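Local atomic coordinates of nucleoside-diphosphate sugar epimerase (SulA family) (Corynebacterium glutamicum, PDB entry 3OH8), a protein that probably epimerises the sugar of nucleoside-diphosphate sugars with a nicotinamide cofactor, as related enzymes built on a Rossmann fold do. Residues 255-261 / 410-415; 329-335 / 370-374; 335-340 / 364-370. One frame throughout, in Å; residues are numbered along the deposited sequence.

In the fold
The three contacts gather around strand 336-341, an element of the Rossmann-type sheet. Contact 3 is the innermost, its centre about 17 Å from the centre of the chain, and none of its touching residues is exposed; it combines backbone bonds with tryptophan packing. Contact 1, its centre about 24 Å from the centre of the chain, is mostly buried but has an exposed end, with one parallel bridge and mostly polar or mixed side chains. Contact 2, its centre about 27 Å from the centre of the chain, is partly buried and dominated by backbone carbonyls meeting a helix N-terminus. Contacts 2 and 3 share Ser335 and Val370; contact 1 joins contact 3 where Gln413 N lies 3.0 Å from Trp336 O.

Contact 1: 255-261 / 410-415; sequences VGFYGHD and LASQRT
The loop leaving the C-terminal end of parallel strand 248-254, in the Rossmann-type sheet, is joined here by a short strand from far along the chain. Residues 255-258 form a 3-10 turn, closed by Tyr258 N to Val255 O at 2.9 Å, and Gly259 N follows with a bond to Gly256 O, also 2.9 Å. Gly259 then extends the chain at phi/psi 97/164, where a CB would be jammed against the preceding carbonyl. Residues 412-415 make a weakly bonded strand that runs parallel to the end of this loop. Its register pairs His260 with Ala411 (CA to CA 4.9 Å) and Asp261 with Ser412 (CA to CA 4.6 Å), the latter a parallel bridge. Ser412 N donates to His260 O at 2.8 Å and 165°, and a backbone bond between Ser412 and Arg262 continues the ladder. Asp261 and Ser412, both t in chi1 and with phi/psi near -148/105, put their side chains on the same face: Asp261 OD1, which also bonds Gly263 N, lies 3.7 Å from Ser412 CB, and Ser412 OG bonds Trp336 N. Further in, Gln413, chi1 m, places its CD 4.0 Å from Val255 CG2. Val255 CG1 sits 3.8 Å from Thr415 OG1, and Tyr258 CE2 is 4.2 Å from Thr415 CG2; Tyr258 OH is held by Asn363 and Arg303. Short parallel pairing beyond the carboxyl ends of the main strands is consistent with the extended short-chain dehydrogenase/reductase fold, whose substrate-binding part is built from mid-chain and C-terminal segments together.

Contact 2: 329-335 / 370-374; sequences KFGDGTS and VSNAD
Two backbone amides at the start of helix 372-378 donate to carbonyls of loop 329-335. Asn372 N reaches Ser335 O at 2.7 Å (angle 141°), and Ala373 N reaches Gly333 O at 3.0 Å (angle 163°). The motif is an N-capped helix start: Ser371 is the N-cap, and its OG, with chi1 in p, accepts from Asp374 N at 2.9 Å. The first three helical amides, which have no acceptor within a helix of their own, are thus all satisfied, two by the loop and one by the cap. Helical angles begin at Asn372 (-50/-43), whereas Ser371 is still extended at -73/152. Ser371 CA also makes a CH...O contact with Ser335 O at 3.4 Å.

On the loop side, a type II' turn runs from Phe330 to Gly333, with Gly331 at phi/psi 49/-125 and Gly333 N bonded to Phe330 O at 2.9 Å. Gly333 itself adopts 80/-3, which directs its carbonyl to the helix start; an ideal CB there would fall only 3.1 Å from Ala373 CB and would collide with Lys329 CE. The nearest CA pair is Gly333 CA and Ala373 CA, 4.4 Å apart. Ser335, extended at -61/132, leads into strand 336-341 and sends OG to Ala409 O.

Packing is centred on Asn372, whose t side chain points at the loop and lies against Lys329 and Phe330. The join therefore ties the loop after helix 314-320 to the helix that follows strand 370-371. Asn372 CB meets Ser335 CB at 4.2 Å, and Ala373 CB stands 3.5 Å from Gly333 O.

Contact 3: 335-340 / 364-370; sequences SWFSWI and AVAPNPV
This is an antiparallel strand pairing that opens into a bulging loop, on the flank of the Rossmann-type sheet where strand 336-341 meets the chain between strands 360-364 and 370-371. Phe337 and Val370 form an antiparallel hydrogen-bonded pair, CA to CA 5.4 Å: Phe337 N donates to Val370 O at 2.7 Å (168°), and Val370 N returns a weak bond to Phe337 O at 3.4 Å. Their side chains share a face, with Phe337 CB 4.3 Å from Val370 CG2. A second tie lies at the other end, where Ala366 N donates to Trp339 O at 2.9 Å (166°); Ile340 and Val365 are 4.8 Å apart at CA. Between these ties the loop bows outward through Pro367 and Asn368, and a water fills the gap, accepting from Trp339 N at 3.2 Å and donating to Ala366 O at 3.0 Å.

The Trp339 indole, chi1 p (65°) and chi2 -85°, swings over this loop. Its NE1 donates to Asn368 O at 2.8 Å, and Ala366 CB sits 3.4 Å from the six-membered ring centroid, 15° off the normal, a CH-pi contact. Trp336, chi1 m, packs from another side, CE3 to Pro369 CB 4.2 Å, with NE1 bonded to Asp264. Val365 CG1 comes to 3.4 Å from Ser338 OG, and Ile340 CD1 to 4.2 Å from Ala364 CB.

Around the pair, helix 432-440 meets Phe337, Trp339 and Val370 through Ile432, strand 298-308 bonds Ser338 and Ile340 through Val306, and strand 412-415 borders Trp336, Ser338 and Val365.

Contact 1: 255-261 / 410-415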
loop_
_atom_site.group_PDB
_atom_site.type_symbol
_atom_site.label_atom_id
_atom_site.label_comp_id
_atom_site.label_asym_id
_atom_site.label_seq_id
_atom_site.Cartn_x
_atom_site.Cartn_y
_atom_site.Cartn_z
ATOM N N VAL A 255 -16.672 -7.888 1.516
ATOM C CA VAL A 255 -17.805 -7.564 2.374
ATOM C C VAL A 255 -19.104 -7.952 1.668
ATOM O O VAL A 255 -20.180 -7.996 2.285
ATOM C CB VAL A 255 -17.835 -6.070 2.720
ATOM C CG1 VAL A 255 -16.656 -5.705 3.648
ATOM C CG2 VAL A 255 -17.791 -5.254 1.446
ATOM N N GLY A 256 -18.991 -8.240 0.373
ATOM C CA GLY A 256 -20.106 -8.737 -0.420
ATOM C C GLY A 256 -20.658 -10.019 0.167
ATOM O O GLY A 256 -21.759 -10.446 -0.171
ATOM N N PHE A 257 -19.878 -10.644 1.044
ATOM C CA PHE A 257 -20.335 -11.793 1.812
ATOM C C PHE A 257 -21.651 -11.487 2.539
ATOM O O PHE A 257 -22.494 -12.370 2.697
ATOM C CB PHE A 257 -19.271 -12.185 2.836
ATOM C CG PHE A 257 -19.701 -13.285 3.773
ATOM C CD1 PHE A 257 -19.492 -14.622 3.441
ATOM C CD2 PHE A 257 -20.304 -12.990 4.985
ATOM C CE1 PHE A 257 -19.883 -15.647 4.301
ATOM C CE2 PHE A 257 -20.702 -14.005 5.846
ATOM C CZ PHE A 257 -20.491 -15.339 5.500
ATOM N N TYR A 258 -21.803 -10.246 3.000
ATOM C CA TYR A 258 -22.964 -9.861 3.791
ATOM C C TYR A 258 -24.153 -9.514 2.905
ATOM O O TYR A 258 -25.246 -9.190 3.398
ATOM C CB TYR A 258 -22.620 -8.683 4.721
ATOM C CG TYR A 258 -21.471 -9.000 5.630
ATOM C CD1 TYR A 258 -21.610 -9.938 6.646
ATOM C CD2 TYR A 258 -20.231 -8.389 5.457
ATOM C CE1 TYR A 258 -20.550 -10.252 7.480
ATOM C CE2 TYR A 258 -19.158 -8.698 6.288
ATOM C CZ TYR A 258 -19.325 -9.628 7.285
ATOM O OH TYR A 258 -18.280 -9.939 8.092
ATOM N N GLY A 259 -23.936 -9.588 1.599
ATOM C CA GLY A 259 -24.950 -9.186 0.649
ATOM C C GLY A 259 -24.676 -7.768 0.200
ATOM O O GLY A 259 -23.915 -7.033 0.842
ATOM N N HIS A 260 -25.298 -7.370 -0.903
ATOM C CA HIS A 260 -25.044 -6.048 -1.457
ATOM C C HIS A 260 -25.719 -4.946 -0.642
ATOM O O HIS A 260 -25.271 -3.802 -0.652
ATOM C CB HIS A 260 -25.431 -5.985 -2.946
ATOM C CG HIS A 260 -26.895 -5.795 -3.198
ATOM N ND1 HIS A 260 -27.448 -4.564 -3.478
ATOM C CD2 HIS A 260 -27.918 -6.681 -3.234
ATOM C CE1 HIS A 260 -28.749 -4.697 -3.666
ATOM N NE2 HIS A 260 -29.060 -5.972 -3.524
ATOM N N ASP A 261 -26.767 -5.295 0.098
ATOM C CA ASP A 261 -27.561 -4.269 0.771
ATOM C C ASP A 261 -28.159 -4.750 2.090
ATOM O O ASP A 261 -29.121 -5.516 2.087
ATOM C CB ASP A 261 -28.669 -3.809 -0.182
ATOM C CG ASP A 261 -29.524 -2.692 0.391
ATOM O OD1 ASP A 261 -29.299 -2.270 1.549
ATOM O OD2 ASP A 261 -30.431 -2.236 -0.336
ATOM N N LEU A 410 -25.234 1.645 -5.219
ATOM C CA LEU A 410 -26.253 0.608 -5.237
ATOM C C LEU A 410 -26.039 -0.367 -4.085
ATOM O O LEU A 410 -26.971 -1.051 -3.660
ATOM C CB LEU A 410 -26.299 -0.129 -6.582
ATOM C CG LEU A 410 -26.895 0.703 -7.723
ATOM C CD1 LEU A 410 -26.943 -0.108 -8.985
ATOM C CD2 LEU A 410 -28.286 1.191 -7.350
ATOM N N ALA A 411 -24.810 -0.426 -3.585
ATOM C CA ALA A 411 -24.504 -1.220 -2.403
ATOM C C ALA A 411 -24.664 -0.382 -1.134
ATOM O O ALA A 411 -24.548 0.843 -1.165
ATOM C CB ALA A 411 -23.069 -1.801 -2.498
ATOM N N SER A 412 -24.949 -1.052 -0.025
ATOM C CA SER A 412 -25.033 -0.406 1.277
ATOM C C SER A 412 -24.587 -1.419 2.313
ATOM O O SER A 412 -25.321 -2.350 2.649
ATOM C CB SER A 412 -26.458 0.044 1.571
ATOM O OG SER A 412 -26.538 0.723 2.809
ATOM N N GLN A 413 -23.363 -1.249 2.796
ATOM C CA GLN A 413 -22.777 -2.195 3.729
ATOM C C GLN A 413 -22.151 -1.409 4.869
ATOM O O GLN A 413 -21.129 -0.738 4.685
ATOM C CB GLN A 413 -21.752 -3.086 3.012
ATOM C CG GLN A 413 -22.391 -4.003 1.961
ATOM C CD GLN A 413 -21.585 -4.125 0.674
ATOM O OE1 GLN A 413 -21.692 -5.123 -0.044
ATOM N NE2 GLN A 413 -20.782 -3.114 0.374
ATOM N N ARG A 414 -22.798 -1.462 6.031
ATOM C CA ARG A 414 -22.334 -0.727 7.193
ATOM C C ARG A 414 -21.399 -1.614 8.006
ATOM O O ARG A 414 -21.714 -1.996 9.137
ATOM C CB ARG A 414 -23.516 -0.248 8.036
ATOM C CG ARG A 414 -23.150 0.756 9.125
ATOM C CD ARG A 414 -24.371 1.122 9.966
ATOM N NE ARG A 414 -24.059 2.157 10.945
ATOM C CZ ARG A 414 -24.938 2.677 11.796
ATOM N NH1 ARG A 414 -26.201 2.262 11.791
ATOM N NH2 ARG A 414 -24.549 3.616 12.654
ATOM N N THR A 415 -20.243 -1.930 7.421
ATOM C CA THR A 415 -19.339 -2.911 7.995
ATOM C C THR A 415 -18.498 -2.323 9.139
ATOM O O THR A 415 -18.079 -1.158 9.098
ATOM C CB THR A 415 -18.409 -3.510 6.914
ATOM O OG1 THR A 415 -19.119 -3.654 5.673
ATOM C CG2 THR A 415 -17.903 -4.874 7.350
#

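Contact 2: 329-335 / 370-374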
loop_
_atom_site.group_PDB
_atom_site.type_symbol
_atom_site.label_atom_id
_atom_site.label_comp_id
_atom_site.label_asym_id
_atom_site.label_seq_id
_atom_site.Cartn_x
_atom_site.Cartn_y
_atom_site.Cartn_z
ATOM N N LYS A 329 -24.868 13.050 -5.618
ATOM C CA LYS A 329 -25.334 12.020 -4.700
ATOM C C LYS A 329 -26.377 11.085 -5.329
ATOM O O LYS A 329 -27.204 11.507 -6.143
ATOM C CB LYS A 329 -25.848 12.674 -3.417
ATOM C CG LYS A 329 -27.123 12.106 -2.853
ATOM C CD LYS A 329 -28.072 13.235 -2.505
ATOM C CE LYS A 329 -29.044 12.829 -1.417
ATOM N NZ LYS A 329 -29.966 13.941 -1.061
ATOM N N PHE A 330 -26.323 9.813 -4.944
ATOM C CA PHE A 330 -27.180 8.785 -5.533
ATOM C C PHE A 330 -28.441 8.518 -4.706
ATOM O O PHE A 330 -28.368 8.144 -3.532
ATOM C CB PHE A 330 -26.380 7.491 -5.739
ATOM C CG PHE A 330 -27.067 6.475 -6.625
ATOM C CD1 PHE A 330 -26.617 6.243 -7.920
ATOM C CD2 PHE A 330 -28.147 5.744 -6.157
ATOM C CE1 PHE A 330 -27.239 5.303 -8.737
ATOM C CE2 PHE A 330 -28.781 4.799 -6.972
ATOM C CZ PHE A 330 -28.325 4.580 -8.260
ATOM N N GLY A 331 -29.602 8.709 -5.331
ATOM C CA GLY A 331 -30.874 8.486 -4.662
ATOM C C GLY A 331 -30.964 9.167 -3.307
ATOM O O GLY A 331 -30.763 10.378 -3.207
ATOM N N ASP A 332 -31.263 8.370 -2.279
ATOM C CA ASP A 332 -31.323 8.787 -0.867
ATOM C C ASP A 332 -30.071 9.486 -0.342
ATOM O O ASP A 332 -30.148 10.379 0.503
ATOM C CB ASP A 332 -31.517 7.540 0.004
ATOM C CG ASP A 332 -32.793 7.578 0.801
ATOM O OD1 ASP A 332 -33.434 8.649 0.846
ATOM O OD2 ASP A 332 -33.154 6.531 1.386
ATOM N N GLY A 333 -28.914 9.033 -0.807
ATOM C CA GLY A 333 -27.653 9.411 -0.205
ATOM C C GLY A 333 -27.367 8.614 1.057
ATOM O O GLY A 333 -26.302 8.767 1.660
ATOM N N THR A 334 -28.294 7.752 1.464
ATOM C CA THR A 334 -28.120 7.014 2.726
ATOM C C THR A 334 -27.344 5.697 2.599
ATOM O O THR A 334 -27.099 5.034 3.598
ATOM C CB THR A 334 -29.476 6.696 3.421
ATOM O OG1 THR A 334 -30.216 5.757 2.631
ATOM C CG2 THR A 334 -30.294 7.970 3.632
ATOM N N SER A 335 -26.977 5.316 1.379
ATOM C CA SER A 335 -26.220 4.085 1.145
ATOM C C SER A 335 -24.879 4.118 1.865
ATOM O O SER A 335 -24.143 5.101 1.757
ATOM C CB SER A 335 -25.987 3.875 -0.354
ATOM O OG SER A 335 -27.160 3.377 -0.969
ATOM N N VAL A 370 -19.013 5.503 5.638
ATOM C CA VAL A 370 -19.705 6.782 5.474
ATOM C C VAL A 370 -20.871 6.663 4.510
ATOM O O VAL A 370 -20.915 5.740 3.693
ATOM C CB VAL A 370 -18.753 7.893 4.953
ATOM C CG1 VAL A 370 -17.589 8.111 5.931
ATOM C CG2 VAL A 370 -18.236 7.542 3.581
ATOM N N SER A 371 -21.812 7.603 4.597
ATOM C CA SER A 371 -22.954 7.634 3.679
ATOM C C SER A 371 -22.531 8.085 2.286
ATOM O O SER A 371 -21.561 8.833 2.129
ATOM C CB SER A 371 -24.029 8.582 4.204
ATOM O OG SER A 371 -23.596 9.931 4.121
ATOM N N ASN A 372 -23.254 7.630 1.271
ATOM C CA ASN A 372 -23.040 8.121 -0.086
ATOM C C ASN A 372 -23.041 9.655 -0.122
ATOM O O ASN A 372 -22.214 10.276 -0.797
ATOM C CB ASN A 372 -24.118 7.559 -1.028
ATOM C CG ASN A 372 -24.202 8.318 -2.352
ATOM O OD1 ASN A 372 -23.394 8.109 -3.261
ATOM N ND2 ASN A 372 -25.187 9.204 -2.461
ATOM N N ALA A 373 -23.976 10.260 0.603
ATOM C CA ALA A 373 -24.055 11.720 0.678
ATOM C C ALA A 373 -22.757 12.317 1.220
ATOM O O ALA A 373 -22.255 13.313 0.702
ATOM C CB ALA A 373 -25.240 12.144 1.545
ATOM N N ASP A 374 -22.205 11.703 2.258
ATOM C CA ASP A 374 -20.989 12.241 2.870
ATOM C C ASP A 374 -19.765 12.069 1.975
ATOM O O ASP A 374 -18.953 12.990 1.847
ATOM C CB ASP A 374 -20.765 11.652 4.260
ATOM C CG ASP A 374 -21.654 12.292 5.306
ATOM O OD1 ASP A 374 -22.090 13.442 5.088
ATOM O OD2 ASP A 374 -21.923 11.652 6.343
#

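Contact 3: 335-340 / 364-370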
loop_
_atom_site.group_PDB
_atom_site.type_symbol
_atom_site.label_atom_id
_atom_site.label_comp_id
_atom_site.label_asym_id
_atom_site.label_seq_id
_atom_site.Cartn_x
_atom_site.Cartn_y
_atom_site.Cartn_z
ATOM N N SER A 335 -26.977 5.316 1.379
ATOM C CA SER A 335 -26.220 4.085 1.145
ATOM C C SER A 335 -24.879 4.118 1.865
ATOM O O SER A 335 -24.143 5.101 1.757
ATOM C CB SER A 335 -25.987 3.875 -0.354
ATOM O OG SER A 335 -27.160 3.377 -0.969
ATOM N N TRP A 336 -24.559 3.048 2.587
ATOM C CA TRP A 336 -23.320 2.992 3.360
ATOM C C TRP A 336 -22.163 2.506 2.500
ATOM O O TRP A 336 -22.215 1.427 1.910
ATOM C CB TRP A 336 -23.474 2.090 4.593
ATOM C CG TRP A 336 -24.321 2.658 5.700
ATOM C CD1 TRP A 336 -25.625 2.343 5.983
ATOM C CD2 TRP A 336 -23.924 3.628 6.676
ATOM N NE1 TRP A 336 -26.053 3.051 7.078
ATOM C CE2 TRP A 336 -25.037 3.855 7.516
ATOM C CE3 TRP A 336 -22.742 4.334 6.915
ATOM C CZ2 TRP A 336 -24.999 4.750 8.583
ATOM C CZ3 TRP A 336 -22.706 5.230 7.976
ATOM C CH2 TRP A 336 -23.826 5.427 8.797
ATOM N N PHE A 337 -21.118 3.324 2.437
ATOM C CA PHE A 337 -19.945 3.049 1.630
ATOM C C PHE A 337 -18.890 2.415 2.537
ATOM O O PHE A 337 -18.369 3.060 3.437
ATOM C CB PHE A 337 -19.428 4.358 1.017
ATOM C CG PHE A 337 -18.246 4.188 0.110
ATOM C CD1 PHE A 337 -18.299 3.323 -0.965
ATOM C CD2 PHE A 337 -17.081 4.912 0.328
ATOM C CE1 PHE A 337 -17.210 3.170 -1.805
ATOM C CE2 PHE A 337 -15.987 4.767 -0.507
ATOM C CZ PHE A 337 -16.049 3.894 -1.576
ATOM N N SER A 338 -18.612 1.139 2.303
ATOM C CA SER A 338 -17.669 0.376 3.114
ATOM C C SER A 338 -16.280 0.422 2.454
ATOM O O SER A 338 -16.035 -0.237 1.432
ATOM C CB SER A 338 -18.180 -1.060 3.253
ATOM O OG SER A 338 -17.227 -1.909 3.852
ATOM N N TRP A 339 -15.386 1.224 3.034
ATOM C CA TRP A 339 -14.123 1.590 2.384
ATOM C C TRP A 339 -12.942 1.261 3.281
ATOM O O TRP A 339 -13.093 1.143 4.490
ATOM C CB TRP A 339 -14.094 3.091 2.107
ATOM C CG TRP A 339 -14.083 3.889 3.371
ATOM C CD1 TRP A 339 -15.169 4.272 4.103
ATOM C CD2 TRP A 339 -12.932 4.385 4.075
ATOM N NE1 TRP A 339 -14.768 4.972 5.220
ATOM C CE2 TRP A 339 -13.397 5.064 5.223
ATOM C CE3 TRP A 339 -11.553 4.322 3.848
ATOM C CZ2 TRP A 339 -12.535 5.674 6.146
ATOM C CZ3 TRP A 339 -10.690 4.932 4.762
ATOM C CH2 TRP A 339 -11.189 5.601 5.894
ATOM N N ILE A 340 -11.764 1.134 2.679
ATOM C CA ILE A 340 -10.525 1.041 3.446
ATOM C C ILE A 340 -9.375 1.669 2.641
ATOM O O ILE A 340 -9.321 1.542 1.418
ATOM C CB ILE A 340 -10.200 -0.432 3.816
ATOM C CG1 ILE A 340 -8.957 -0.486 4.722
ATOM C CG2 ILE A 340 -10.046 -1.290 2.540
ATOM C CD1 ILE A 340 -8.704 -1.843 5.377
ATOM N N ALA A 364 -11.908 -6.347 6.565
ATOM C CA ALA A 364 -10.838 -5.383 6.304
ATOM C C ALA A 364 -11.469 -4.111 5.779
ATOM O O ALA A 364 -11.559 -3.901 4.574
ATOM C CB ALA A 364 -9.830 -5.936 5.313
ATOM N N VAL A 365 -11.944 -3.293 6.710
ATOM C CA VAL A 365 -12.633 -2.051 6.411
ATOM C C VAL A 365 -12.181 -1.057 7.464
ATOM O O VAL A 365 -11.838 -1.443 8.575
ATOM C CB VAL A 365 -14.177 -2.217 6.526
ATOM C CG1 VAL A 365 -14.681 -3.311 5.566
ATOM C CG2 VAL A 365 -14.577 -2.530 7.976
ATOM N N ALA A 366 -12.155 0.222 7.115
ATOM C CA ALA A 366 -11.868 1.246 8.110
ATOM C C ALA A 366 -12.974 1.243 9.164
ATOM O O ALA A 366 -14.096 0.846 8.876
ATOM C CB ALA A 366 -11.749 2.623 7.441
ATOM N N PRO A 367 -12.646 1.663 10.397
ATOM C CA PRO A 367 -13.607 1.746 11.504
ATOM C C PRO A 367 -14.839 2.597 11.161
ATOM O O PRO A 367 -15.881 2.399 11.778
ATOM C CB PRO A 367 -12.814 2.440 12.615
ATOM C CG PRO A 367 -11.376 2.174 12.309
ATOM C CD PRO A 367 -11.269 2.013 10.811
ATOM N N ASN A 368 -14.722 3.513 10.198
ATOM C CA ASN A 368 -15.781 4.495 9.936
ATOM C C ASN A 368 -16.362 4.495 8.519
ATOM O O ASN A 368 -15.973 5.320 7.687
ATOM C CB ASN A 368 -15.275 5.911 10.266
ATOM C CG ASN A 368 -14.965 6.088 11.738
ATOM O OD1 ASN A 368 -15.830 5.905 12.599
ATOM N ND2 ASN A 368 -13.725 6.424 12.039
ATOM N N PRO A 369 -17.319 3.590 8.242
ATOM C CA PRO A 369 -18.011 3.672 6.948
ATOM C C PRO A 369 -18.798 4.986 6.847
ATOM O O PRO A 369 -19.179 5.529 7.879
ATOM C CB PRO A 369 -18.941 2.455 6.963
ATOM C CG PRO A 369 -19.107 2.102 8.417
ATOM C CD PRO A 369 -17.829 2.506 9.096
ATOM N N VAL A 370 -19.013 5.503 5.638
ATOM C CA VAL A 370 -19.705 6.782 5.474
ATOM C C VAL A 370 -20.871 6.663 4.510
ATOM O O VAL A 370 -20.915 5.740 3.693
ATOM C CB VAL A 370 -18.753 7.893 4.953
ATOM C CG1 VAL A 370 -17.589 8.111 5.931
ATOM C CG2 VAL A 370 -18.236 7.542 3.581
HETATM O O HOH W 1 -15.356 1.581 6.208
#